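Local coordinates for polysaccharide Lyase Family 6 (Bacteroides cellulosilyticus, PDB 6QPS), which degrades alginate as a mannuronic acid-specific lyase of polysaccharide lyase family 6 and carries a bound calcium ion, at residues 51-56 with 78-83; 87-92 with 108-113; 96-101 with 127-132; 292-297 with 314-319. All blocks are in the same frame, centred on the assembly; numbering follows the deposited sequence. Where two conformers were deposited one is given.

Interaction 1 of 4, residues 51-56 with 78-83; sequences LKDGTY and AENPGK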
loop_
_atom_site.group_PDB
_atom_site.type_symbol
_atom_site.label_atom_id
_atom_site.label_comp_id
_atom_site.label_asym_id
_atom_site.label_seq_id
_atom_site.Cartn_x
_atom_site.Cartn_y
_atom_site.Cartn_z
ATOM N N LEU A 51 29.655 2.070 5.541
ATOM C CA LEU A 51 29.724 1.379 6.828
ATOM C C LEU A 51 30.338 -0.009 6.651
ATOM O O LEU A 51 29.792 -0.851 5.930
ATOM C CB LEU A 51 28.322 1.270 7.430
ATOM C CG LEU A 51 27.804 2.505 8.175
ATOM C CD1 LEU A 51 27.923 3.761 7.335
ATOM C CD2 LEU A 51 26.373 2.274 8.640
ATOM N N LYS A 52 31.454 -0.245 7.327
ATOM C CA LYS A 52 32.078 -1.563 7.358
ATOM C C LYS A 52 31.172 -2.569 8.070
ATOM O O LYS A 52 30.256 -2.205 8.821
ATOM C CB LYS A 52 33.447 -1.474 8.037
ATOM C CG LYS A 52 34.425 -0.550 7.297
ATOM C CD LYS A 52 35.859 -0.699 7.805
ATOM C CE LYS A 52 36.499 -1.974 7.279
ATOM N NZ LYS A 52 36.676 -1.939 5.796
ATOM N N ASP A 53 31.410 -3.851 7.787
ATOM C CA ASP A 53 30.601 -4.916 8.368
ATOM C C ASP A 53 30.534 -4.768 9.886
ATOM O O ASP A 53 31.563 -4.613 10.556
ATOM C CB ASP A 53 31.197 -6.292 8.055
ATOM C CG ASP A 53 31.272 -6.615 6.575
ATOM O OD1 ASP A 53 30.870 -5.801 5.731
ATOM O OD2 ASP A 53 31.756 -7.725 6.255
ATOM N N GLY A 54 29.329 -4.877 10.428
ATOM C CA GLY A 54 29.153 -4.843 11.868
ATOM C C GLY A 54 27.755 -4.385 12.226
ATOM O O GLY A 54 26.932 -4.093 11.358
ATOM N N THR A 55 27.504 -4.311 13.535
ATOM C CA THR A 55 26.218 -3.854 14.059
ATOM C C THR A 55 26.390 -2.495 14.723
ATOM O O THR A 55 27.261 -2.316 15.589
ATOM C CB THR A 55 25.603 -4.861 15.033
ATOM O OG1 THR A 55 25.402 -6.095 14.342
ATOM C CG2 THR A 55 24.255 -4.338 15.540
ATOM N N TYR A 56 25.556 -1.550 14.304
ATOM C CA TYR A 56 25.592 -0.161 14.735
ATOM C C TYR A 56 24.407 0.029 15.674
ATOM O O TYR A 56 23.256 0.067 15.228
ATOM C CB TYR A 56 25.515 0.753 13.510
ATOM C CG TYR A 56 26.700 0.590 12.576
ATOM C CD1 TYR A 56 26.845 -0.541 11.782
ATOM C CD2 TYR A 56 27.709 1.535 12.542
ATOM C CE1 TYR A 56 27.955 -0.710 10.966
ATOM C CE2 TYR A 56 28.812 1.382 11.731
ATOM C CZ TYR A 56 28.938 0.259 10.945
ATOM O OH TYR A 56 30.060 0.107 10.147
ATOM N N ALA A 78 26.055 0.392 3.035
ATOM C CA ALA A 78 26.960 -0.628 3.544
ATOM C C ALA A 78 28.096 -0.870 2.557
ATOM O O ALA A 78 27.887 -0.861 1.339
ATOM C CB ALA A 78 26.197 -1.938 3.744
ATOM N N GLU A 79 29.300 -1.130 3.088
ATOM C CA GLU A 79 30.404 -1.544 2.229
ATOM C C GLU A 79 30.071 -2.852 1.520
ATOM O O GLU A 79 30.329 -3.009 0.321
ATOM C CB GLU A 79 31.680 -1.680 3.060
ATOM C CG GLU A 79 32.918 -2.045 2.247
ATOM C CD GLU A 79 34.181 -2.090 3.098
ATOM O OE1 GLU A 79 34.206 -2.833 4.095
ATOM O OE2 GLU A 79 35.147 -1.379 2.768
ATOM N N ASN A 80 29.486 -3.798 2.248
ATOM C CA ASN A 80 29.102 -5.096 1.707
ATOM C C ASN A 80 27.604 -5.246 1.924
ATOM O O ASN A 80 27.149 -5.230 3.084
ATOM C CB ASN A 80 29.881 -6.208 2.404
ATOM C CG ASN A 80 31.368 -6.072 2.187
ATOM O OD1 ASN A 80 31.838 -6.082 1.050
ATOM N ND2 ASN A 80 32.114 -5.910 3.272
ATOM N N PRO A 81 26.799 -5.362 0.868
ATOM C CA PRO A 81 25.343 -5.295 1.043
ATOM C C PRO A 81 24.845 -6.249 2.116
ATOM O O PRO A 81 25.175 -7.441 2.128
ATOM C CB PRO A 81 24.798 -5.656 -0.343
ATOM C CG PRO A 81 25.860 -5.201 -1.290
ATOM C CD PRO A 81 27.182 -5.476 -0.552
ATOM N N GLY A 82 24.048 -5.706 3.030
ATOM C CA GLY A 82 23.434 -6.490 4.073
ATOM C C GLY A 82 24.266 -6.729 5.313
ATOM O O GLY A 82 23.739 -7.275 6.285
ATOM N N LYS A 83 25.550 -6.375 5.319
ATOM C CA LYS A 83 26.408 -6.690 6.455
ATOM C C LYS A 83 26.593 -5.522 7.417
ATOM O O LYS A 83 27.289 -5.676 8.426
ATOM C CB LYS A 83 27.771 -7.230 5.989
ATOM C CG LYS A 83 27.678 -8.312 4.916
ATOM C CD LYS A 83 27.014 -9.587 5.446
ATOM C CE LYS A 83 27.348 -10.795 4.567
ATOM N NZ LYS A 83 26.656 -12.037 5.023
HETATM O O HOH W 1 29.296 -3.591 5.144
HETATM O O HOH W 2 33.734 -4.362 6.117
#
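Ala78 stands beside Leu51 in a parallel beta bridge, the CA atoms of Ala78 and Leu51 4.7 Å apart, with both side chains on the face where Ala84 touches each of them. At the next residue Glu79 N donates to Leu51 O over 2.9 Å, almost straight at the hydrogen (177°). The Glu79 side chain leaves with CG anti to the backbone N (chi1 -177°) and stays extended, so that it runs alongside Lys52 in the same direction. Lys52 bends near its end and brings NZ to within 3.1 Å of Glu79 OE1, a salt bridge formed on the syn lone pair of that oxygen. A water accepts from Asp53 N and donates to the same OE1. The contact lies at a corner of the right-handed parallel beta-helix known for this family, where strands 48-51 and 74-78 give way to strands 54-67 and 84-87. Asn80 then crosses Asp53 at about a right angle, and its ND2 gives a nearly straight bond of 2.8 Å to Asp53 OD1. That oxygen lies in the amide plane, although the carboxylate itself is turned 72° from it. A second water accepts from Asn80 N. From Asn80 to Lys83 the chain makes a type II beta turn, with Gly82 in its third position. The turn is closed by Lys83 N bonding to Asn80 O; beyond it Lys83 O accepts Gly54 N at 3.0 Å and a CA-H...O contact from Asp53 CA at 3.4 Å, while Lys83 CB packs 3.4 Å from Asp53 OD1 before the lysine chain leads away.

Interaction 2 of 4, residues 87-92 with 108-113; sequences SGKLRL and KAWAIG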
loop_
_atom_site.group_PDB
_atom_site.type_symbol
_atom_site.label_atom_id
_atom_site.label_comp_id
_atom_site.label_asym_id
_atom_site.label_seq_id
_atom_site.Cartn_x
_atom_site.Cartn_y
_atom_site.Cartn_z
ATOM N N SER A 87 20.570 -1.275 14.758
ATOM C CA SER A 87 19.730 -1.843 15.806
ATOM C C SER A 87 19.589 -0.855 16.960
ATOM O O SER A 87 20.386 0.074 17.109
ATOM C CB SER A 87 20.324 -3.176 16.306
ATOM O OG SER A 87 20.524 -4.072 15.219
ATOM N N GLY A 88 18.580 -1.081 17.800
ATOM C CA GLY A 88 18.390 -0.233 18.964
ATOM C C GLY A 88 17.602 1.033 18.653
ATOM O O GLY A 88 16.979 1.175 17.601
ATOM N N LYS A 89 17.665 1.979 19.598
ATOM C CA LYS A 89 16.884 3.207 19.509
ATOM C C LYS A 89 17.301 4.016 18.289
ATOM O O LYS A 89 18.496 4.168 18.009
ATOM C CB LYS A 89 17.101 4.063 20.756
ATOM C CG LYS A 89 16.410 3.555 22.006
ATOM C CD LYS A 89 16.834 4.339 23.240
ATOM C CE LYS A 89 15.809 4.172 24.358
ATOM N NZ LYS A 89 16.431 4.086 25.698
ATOM N N LEU A 90 16.308 4.563 17.577
ATOM C CA LEU A 90 16.568 5.260 16.325
ATOM C C LEU A 90 15.527 6.336 16.046
ATOM O O LEU A 90 14.323 6.088 16.149
ATOM C CB LEU A 90 16.565 4.238 15.181
ATOM C CG LEU A 90 16.792 4.741 13.763
ATOM C CD1 LEU A 90 18.145 5.451 13.637
ATOM C CD2 LEU A 90 16.673 3.622 12.716
ATOM N N ARG A 91 15.994 7.527 15.647
ATOM C CA ARG A 91 15.113 8.606 15.174
ATOM C C ARG A 91 15.864 9.269 14.015
ATOM O O ARG A 91 16.619 10.231 14.214
ATOM C CB ARG A 91 14.695 9.603 16.258
ATOM C CG ARG A 91 13.641 10.628 15.715
ATOM C CD ARG A 91 13.019 11.473 16.835
ATOM N NE ARG A 91 12.187 12.567 16.328
ATOM C CZ ARG A 91 12.158 13.788 16.855
ATOM N NH1 ARG A 91 12.916 14.068 17.906
ATOM N NH2 ARG A 91 11.374 14.735 16.331
ATOM N N LEU A 92 15.680 8.730 12.813
ATOM C CA LEU A 92 16.394 9.170 11.623
ATOM C C LEU A 92 15.521 10.136 10.840
ATOM O O LEU A 92 14.366 9.819 10.528
ATOM C CB LEU A 92 16.756 7.962 10.764
ATOM C CG LEU A 92 17.221 8.203 9.330
ATOM C CD1 LEU A 92 18.477 9.068 9.332
ATOM C CD2 LEU A 92 17.451 6.878 8.607
ATOM N N LYS A 108 15.779 -5.078 14.487
ATOM C CA LYS A 108 15.585 -4.825 15.913
ATOM C C LYS A 108 16.086 -3.430 16.292
ATOM O O LYS A 108 16.725 -3.219 17.319
ATOM C CB LYS A 108 16.189 -5.940 16.777
ATOM C CG LYS A 108 15.385 -7.234 16.629
ATOM C CD LYS A 108 15.851 -8.387 17.524
ATOM C CE LYS A 108 14.848 -9.552 17.389
ATOM N NZ LYS A 108 15.158 -10.788 18.187
ATOM N N ALA A 109 15.790 -2.462 15.429
ATOM C CA ALA A 109 15.809 -1.043 15.765
ATOM C C ALA A 109 14.369 -0.612 16.019
ATOM O O ALA A 109 13.429 -1.342 15.702
ATOM C CB ALA A 109 16.364 -0.239 14.586
ATOM N N TRP A 110 14.190 0.560 16.627
ATOM C CA TRP A 110 12.835 1.042 16.869
ATOM C C TRP A 110 12.847 2.547 17.109
ATOM O O TRP A 110 13.883 3.143 17.422
ATOM C CB TRP A 110 12.173 0.332 18.061
ATOM C CG TRP A 110 12.906 0.518 19.362
ATOM C CD1 TRP A 110 12.747 1.539 20.241
ATOM C CD2 TRP A 110 13.904 -0.342 19.922
ATOM N NE1 TRP A 110 13.591 1.386 21.312
ATOM C CE2 TRP A 110 14.307 0.232 21.149
ATOM C CE3 TRP A 110 14.485 -1.544 19.516
ATOM C CZ2 TRP A 110 15.269 -0.357 21.972
ATOM C CZ3 TRP A 110 15.440 -2.128 20.338
ATOM C CH2 TRP A 110 15.825 -1.529 21.544
ATOM N N ALA A 111 11.663 3.141 16.981
ATOM C CA ALA A 111 11.523 4.585 17.106
ATOM C C ALA A 111 11.648 5.049 18.546
ATOM O O ALA A 111 11.056 4.471 19.468
ATOM C CB ALA A 111 10.162 5.017 16.583
ATOM N N ILE A 112 12.410 6.130 18.737
ATOM C CA ILE A 112 12.445 6.798 20.034
ATOM C C ILE A 112 11.059 7.297 20.406
ATOM O O ILE A 112 10.573 7.063 21.519
ATOM C CB ILE A 112 13.511 7.911 20.051
ATOM C CG1 ILE A 112 14.905 7.265 20.135
ATOM C CG2 ILE A 112 13.281 8.836 21.264
ATOM C CD1 ILE A 112 16.046 8.251 19.983
ATOM N N GLY A 113 10.404 7.982 19.483
ATOM C CA GLY A 113 9.023 8.377 19.678
ATOM C C GLY A 113 8.086 7.696 18.694
ATOM O O GLY A 113 7.941 6.473 18.715
#
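Gly88 and Trp110 meet twice, through their backbones and through the indole ring. Among the backbone bonds, Gly88 N donates to Lys108 O at 2.9 Å and Trp110 N returns one to Gly88 O at 3.0 Å. The ladder continues as Leu90 N to Trp110 O, short at 2.8 Å but bent and therefore weak, and Ile112 N to Leu90 O at 3.2 Å. The uneven bond geometry fits the short strand axes, 90-92 and 109-111, whose directions differ by 68°: both chains turn a corner here, as at the corners between faces of a parallel beta-helix. The aromatic contact is a CH-pi interaction, Gly88 CA lying 4.0 Å from the centroid of the six-membered ring of Trp110 and 21° off its normal. Trp110 CG sits between its own backbone N and carbonyl carbon (chi1 60°), which folds the indole back over the neighbouring chain; Gly88 C lies above its centre and Lys89 N nearer its rim. Lys89 crosses the indole at a slant, its CG 3.6 Å from Trp110 NE1. Replacing Trp110 by an alanine would probably uncover the Gly88 backbone and leave the aliphatic part of Lys89 without its aromatic partner. Aliphatic carbons flank this: Ile112 CG1 packs 3.9 Å from Lys89 CB, and Leu90 CD2 is 4.3 Å from Ala109 CB. Around the pair, Ser87, Leu90 and Leu92 rest on strand 54-67, Leu90 and Ala111 share Met116 of strand 115-118, and Trp110 also touches Asp142, Pro143 and Glu154 of the following loops.

Interaction 3 of 4, residues 96-101 with 127-132; sequences GEYLQL and ASFCRM
Tyr98 and Phe129 lie side by side and point the same way, each on a residue with positive phi and psi. Tyr98 CB only grazes the other segment, 4.2 Å from Phe129 O; with CG anti to the carbonyl carbon (chi1 -66°) the ring then swings over its neighbour. CG, CD1 and CE1, with CD2 and CE2 on the other side of the ring, all have Phe129 CB as a near neighbour, because that methylene sits over the ring centre, 3.6 Å from the Tyr98 centroid, as a CH-pi contact. Tyr98 CZ reaches Phe129 CG at 3.6 Å. At the tip, Tyr98 OH hangs over the rim of the Phe129 face, 3.6 Å from Phe129 CD2. The planes are only 8° apart, yet the rings are slid so far, with centroids of Tyr98 and Phe129 4.9 Å apart, that they barely overlap. Next to them Cys130 SG accepts Leu99 N at 3.5 Å, a sulfur acceptor at an interruption of the ladder, which resumes with Arg131 N to Leu99 O at 2.9 Å. Gln100 and Arg131 also run alongside, Gln100 OE1 3.7 Å from Arg131 CD, their flat ends turned 62° against each other. A water joins Gln100 OE1 to Arg131 NH1, while Gln100 NE2 is bonded to Glu102 and Arg131 NE forms a salt bridge with Asp167. Like residues piled on like positions of successive coils, here an aromatic pair outside and Leu101 beside Met132 within, are characteristic of a parallel beta-helix.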
loop_
_atom_site.group_PDB
_atom_site.type_symbol
_atom_site.label_atom_id
_atom_site.label_comp_id
_atom_site.label_asym_id
_atom_site.label_seq_id
_atom_site.Cartn_x
_atom_site.Cartn_y
_atom_site.Cartn_z
ATOM N N GLY A 96 16.722 17.509 2.550
ATOM C CA GLY A 96 17.688 17.957 1.564
ATOM C C GLY A 96 17.294 17.442 0.195
ATOM O O GLY A 96 16.110 17.185 -0.032
ATOM N N GLU A 97 18.254 17.295 -0.716
ATOM C CA GLU A 97 17.960 16.854 -2.069
ATOM C C GLU A 97 18.934 15.763 -2.496
ATOM O O GLU A 97 20.109 15.771 -2.118
ATOM C CB GLU A 97 18.105 17.998 -3.086
ATOM C CG GLU A 97 17.249 19.218 -2.860
ATOM C CD GLU A 97 17.792 20.415 -3.611
ATOM O OE1 GLU A 97 17.995 20.317 -4.846
ATOM O OE2 GLU A 97 18.038 21.444 -2.959
ATOM N N TYR A 98 18.454 14.867 -3.349
ATOM C CA TYR A 98 19.282 13.826 -3.958
ATOM C C TYR A 98 20.162 13.097 -2.936
ATOM O O TYR A 98 21.369 12.919 -3.127
ATOM C CB TYR A 98 20.092 14.382 -5.137
ATOM C CG TYR A 98 19.208 14.822 -6.297
ATOM C CD1 TYR A 98 18.761 13.902 -7.244
ATOM C CD2 TYR A 98 18.823 16.149 -6.442
ATOM C CE1 TYR A 98 17.961 14.307 -8.309
ATOM C CE2 TYR A 98 18.003 16.552 -7.506
ATOM C CZ TYR A 98 17.580 15.614 -8.415
ATOM O OH TYR A 98 16.783 16.031 -9.475
ATOM N N LEU A 99 19.528 12.627 -1.862
ATOM C CA LEU A 99 20.158 11.786 -0.848
ATOM C C LEU A 99 19.639 10.365 -1.003
ATOM O O LEU A 99 18.457 10.173 -1.320
ATOM C CB LEU A 99 19.809 12.303 0.549
ATOM C CG LEU A 99 20.043 13.792 0.788
ATOM C CD1 LEU A 99 19.588 14.162 2.200
ATOM C CD2 LEU A 99 21.487 14.148 0.564
ATOM N N GLN A 100 20.520 9.374 -0.813
ATOM C CA GLN A 100 20.165 7.979 -1.065
ATOM C C GLN A 100 20.703 7.082 0.039
ATOM O O GLN A 100 21.882 7.173 0.400
ATOM C CB GLN A 100 20.774 7.571 -2.409
ATOM C CG GLN A 100 20.307 6.297 -3.031
ATOM C CD GLN A 100 20.461 6.352 -4.560
ATOM O OE1 GLN A 100 19.943 7.263 -5.216
ATOM N NE2 GLN A 100 21.183 5.395 -5.113
ATOM N N LEU A 101 19.834 6.224 0.564
ATOM C CA LEU A 101 20.223 5.128 1.441
ATOM C C LEU A 101 20.171 3.834 0.646
ATOM O O LEU A 101 19.171 3.568 -0.034
ATOM C CB LEU A 101 19.220 4.996 2.587
ATOM C CG LEU A 101 19.301 6.000 3.736
ATOM C CD1 LEU A 101 18.894 7.367 3.297
ATOM C CD2 LEU A 101 18.432 5.516 4.897
ATOM N N ALA A 127 12.680 16.333 2.559
ATOM C CA ALA A 127 13.435 15.639 1.523
ATOM C C ALA A 127 12.740 15.791 0.173
ATOM O O ALA A 127 11.516 15.663 0.070
ATOM C CB ALA A 127 13.521 14.147 1.855
ATOM N N SER A 128 13.526 16.002 -0.881
ATOM C CA SER A 128 13.025 15.873 -2.244
ATOM C C SER A 128 14.061 15.138 -3.088
ATOM O O SER A 128 15.267 15.233 -2.859
ATOM C CB SER A 128 12.650 17.215 -2.869
ATOM O OG SER A 128 13.774 18.062 -2.937
ATOM N N PHE A 129 13.575 14.360 -4.043
ATOM C CA PHE A 129 14.438 13.564 -4.916
ATOM C C PHE A 129 15.364 12.646 -4.120
ATOM O O PHE A 129 16.498 12.381 -4.518
ATOM C CB PHE A 129 15.223 14.435 -5.902
ATOM C CG PHE A 129 14.356 15.107 -6.913
ATOM C CD1 PHE A 129 13.957 16.406 -6.724
ATOM C CD2 PHE A 129 13.919 14.423 -8.043
ATOM C CE1 PHE A 129 13.136 17.035 -7.659
ATOM C CE2 PHE A 129 13.100 15.050 -8.973
ATOM C CZ PHE A 129 12.717 16.347 -8.770
ATOM N N CYS A 130 14.900 12.166 -2.974
ATOM C CA CYS A 130 15.652 11.251 -2.126
ATOM C C CYS A 130 15.104 9.839 -2.311
ATOM O O CYS A 130 13.986 9.645 -2.788
ATOM C CB CYS A 130 15.566 11.697 -0.668
ATOM S SG CYS A 130 16.439 13.267 -0.331
ATOM N N ARG A 131 15.918 8.845 -1.953
ATOM C CA ARG A 131 15.612 7.465 -2.309
ATOM C C ARG A 131 16.127 6.504 -1.248
ATOM O O ARG A 131 17.236 6.668 -0.746
ATOM C CB ARG A 131 16.259 7.124 -3.649
ATOM C CG ARG A 131 16.031 5.705 -4.135
ATOM C CD ARG A 131 16.656 5.537 -5.512
ATOM N NE ARG A 131 16.499 4.183 -6.021
ATOM C CZ ARG A 131 17.186 3.664 -7.032
ATOM N NH1 ARG A 131 18.098 4.398 -7.666
ATOM N NH2 ARG A 131 16.964 2.421 -7.412
ATOM N N MET A 132 15.297 5.524 -0.885
ATOM C CA MET A 132 15.725 4.386 -0.076
ATOM C C MET A 132 15.578 3.144 -0.949
ATOM O O MET A 132 14.469 2.828 -1.388
ATOM C CB MET A 132 14.877 4.287 1.197
ATOM C CG MET A 132 15.135 3.060 2.013
ATOM S SD MET A 132 13.862 2.779 3.295
ATOM C CE MET A 132 14.077 4.201 4.303
HETATM O O HOH W 3 13.791 19.422 -0.577
HETATM O O HOH W 4 18.918 7.056 -7.893
HETATM O O HOH W 5 18.572 10.183 -4.967
#

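Interaction 4 of 4, residues 292-297 with 314-319; sequences GIRIIN and GLLVRV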
loop_
_atom_site.group_PDB
_atom_site.type_symbol
_atom_site.label_atom_id
_atom_site.label_comp_id
_atom_site.label_asym_id
_atom_site.label_seq_id
_atom_site.Cartn_x
_atom_site.Cartn_y
_atom_site.Cartn_z
ATOM N N GLY A 292 -10.451 -8.137 -1.833
ATOM C CA GLY A 292 -10.045 -7.456 -3.055
ATOM C C GLY A 292 -10.114 -5.940 -2.921
ATOM O O GLY A 292 -9.321 -5.364 -2.158
ATOM N N ILE A 293 -11.060 -5.279 -3.603
ATOM C CA ILE A 293 -11.085 -3.819 -3.748
ATOM C C ILE A 293 -12.349 -3.284 -3.105
ATOM O O ILE A 293 -13.453 -3.751 -3.406
ATOM C CB ILE A 293 -10.989 -3.386 -5.224
ATOM C CG1 ILE A 293 -9.657 -3.831 -5.805
ATOM C CG2 ILE A 293 -11.135 -1.877 -5.363
ATOM C CD1 ILE A 293 -9.542 -3.761 -7.334
ATOM N N ARG A 294 -12.190 -2.316 -2.209
ATOM C CA ARG A 294 -13.306 -1.652 -1.540
ATOM C C ARG A 294 -13.427 -0.220 -2.044
ATOM O O ARG A 294 -12.452 0.547 -1.978
ATOM C CB ARG A 294 -13.120 -1.671 -0.020
ATOM C CG ARG A 294 -14.244 -1.077 0.803
ATOM C CD ARG A 294 -14.457 -1.844 2.106
ATOM N NE ARG A 294 -13.316 -1.869 3.011
ATOM C CZ ARG A 294 -13.166 -1.059 4.063
ATOM N NH1 ARG A 294 -14.072 -0.134 4.325
ATOM N NH2 ARG A 294 -12.110 -1.184 4.863
ATOM N N ILE A 295 -14.619 0.141 -2.524
ATOM C CA ILE A 295 -14.894 1.428 -3.166
ATOM C C ILE A 295 -15.840 2.273 -2.304
ATOM O O ILE A 295 -16.981 1.865 -2.035
ATOM C CB ILE A 295 -15.483 1.219 -4.569
ATOM C CG1 ILE A 295 -14.510 0.464 -5.464
ATOM C CG2 ILE A 295 -15.898 2.569 -5.162
ATOM C CD1 ILE A 295 -13.203 1.190 -5.723
ATOM N N ILE A 296 -15.326 3.437 -1.869
ATOM C CA ILE A 296 -16.022 4.562 -1.250
ATOM C C ILE A 296 -15.539 5.775 -2.064
ATOM O O ILE A 296 -14.529 5.701 -2.771
ATOM C CB ILE A 296 -15.637 4.674 0.255
ATOM C CG1 ILE A 296 -15.955 3.354 0.975
ATOM C CG2 ILE A 296 -16.307 5.844 0.985
ATOM C CD1 ILE A 296 -15.069 3.106 2.166
ATOM N N ASN A 297 -16.290 6.889 -2.022
ATOM C CA ASN A 297 -15.895 8.133 -2.703
ATOM C C ASN A 297 -16.001 8.062 -4.230
ATOM O O ASN A 297 -16.563 7.114 -4.778
ATOM C CB ASN A 297 -14.490 8.582 -2.278
ATOM C CG ASN A 297 -14.224 8.363 -0.806
ATOM O OD1 ASN A 297 -14.683 9.114 0.014
ATOM N ND2 ASN A 297 -13.506 7.298 -0.472
ATOM N N GLY A 314 -14.796 -9.620 -2.816
ATOM C CA GLY A 314 -13.986 -9.426 -4.011
ATOM C C GLY A 314 -14.029 -7.972 -4.442
ATOM O O GLY A 314 -12.991 -7.333 -4.650
ATOM N N LEU A 315 -15.245 -7.440 -4.560
ATOM C CA LEU A 315 -15.515 -6.023 -4.793
ATOM C C LEU A 315 -16.591 -5.606 -3.809
ATOM O O LEU A 315 -17.622 -6.273 -3.716
ATOM C CB LEU A 315 -16.051 -5.773 -6.208
ATOM C CG LEU A 315 -16.429 -4.313 -6.484
ATOM C CD1 LEU A 315 -15.241 -3.379 -6.564
ATOM C CD2 LEU A 315 -17.262 -4.259 -7.780
ATOM N N LEU A 316 -16.387 -4.496 -3.106
ATOM C CA LEU A 316 -17.416 -3.907 -2.260
ATOM C C LEU A 316 -17.628 -2.462 -2.690
ATOM O O LEU A 316 -16.659 -1.697 -2.774
ATOM C CB LEU A 316 -17.018 -3.994 -0.786
ATOM C CG LEU A 316 -18.107 -3.680 0.245
ATOM C CD1 LEU A 316 -17.831 -4.413 1.564
ATOM C CD2 LEU A 316 -18.243 -2.182 0.478
ATOM N N VAL A 317 -18.883 -2.102 -2.982
ATOM C CA VAL A 317 -19.262 -0.728 -3.326
ATOM C C VAL A 317 -20.236 -0.243 -2.248
ATOM O O VAL A 317 -21.354 -0.755 -2.131
ATOM C CB VAL A 317 -19.859 -0.611 -4.734
ATOM C CG1 VAL A 317 -20.202 0.862 -5.041
ATOM C CG2 VAL A 317 -18.891 -1.157 -5.784
ATOM N N ARG A 318 -19.814 0.741 -1.459
ATOM C CA ARG A 318 -20.505 1.113 -0.234
ATOM C C ARG A 318 -21.457 2.288 -0.450
ATOM O O ARG A 318 -21.218 3.157 -1.297
ATOM C CB ARG A 318 -19.474 1.523 0.816
ATOM C CG ARG A 318 -19.973 1.444 2.265
ATOM C CD ARG A 318 -19.071 2.210 3.231
ATOM N NE ARG A 318 -19.445 2.048 4.651
ATOM C CZ ARG A 318 -20.380 2.748 5.279
ATOM N NH1 ARG A 318 -21.080 3.675 4.636
ATOM N NH2 ARG A 318 -20.628 2.510 6.559
ATOM N N VAL A 319 -22.524 2.334 0.350
ATOM C CA VAL A 319 -23.294 3.572 0.473
ATOM C C VAL A 319 -22.445 4.615 1.186
ATOM O O VAL A 319 -21.472 4.295 1.880
ATOM C CB VAL A 319 -24.628 3.367 1.213
ATOM C CG1 VAL A 319 -25.509 2.372 0.492
ATOM C CG2 VAL A 319 -24.400 2.950 2.680
#
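Arg318 lies along Ile296, Ile296 CG1 being 4.0 Å from Arg318 CB, and ends in a guanidinium whose plane nearly contains Val319 O (11° out of it). Arg318 NH1 donates to Val319 O at 2.9 Å and also to Arg363 O, and the group makes a cation-pi contact with Tyr339. With a leucine in its place, the carbonyls of Val319 and Arg363 would probably lose their common donor and Tyr339 its cationic partner. The other guanidinium belongs to Arg294, whose aliphatic part runs beside Leu316, CD of Arg294 4.1 Å from CD2 of Leu316; bends at chi2 and chi3 turn its end aside. That side chain comes within about 4 Å of the side chain of Glu244, a calcium ligand. The two strands are adjacent rungs of the right-handed parallel beta-helix, their axes 7° from parallel. Four backbone bonds join them, among them Leu316 N to Ile293 O at 3.0 Å and Ile295 N to Leu316 O at 2.8 Å. On the buried face away from Arg294 and Leu316, Ile295 crosses Leu315, with Ile295 CG1 4.1 Å from Leu315 CD1, and Ile295 CB meets Val317 CG2 at 4.3 Å.

All four contacts join successive coils of one parallel beta-helix. Interactions 1, 2 and 3 gather near its N-terminal end, their centres 18 to 20 Å apart. Both segments of interaction 1 precede those of interaction 2 in sequence, yet the two touch where Tyr56 O probably accepts a hydrogen bond from Ser87 N. Interactions 2 and 3 alternate along the chain, share strand 99-111, and meet in the interior through Leu92 and Leu101. Interaction 4 comes much later in sequence, with its centre 35 to 45 Å from the others and on the opposite side of the chain's centre from the other three. It alone approaches the calcium site, so the same coil-on-coil pairing serves both the N-terminal end and the metal-binding region.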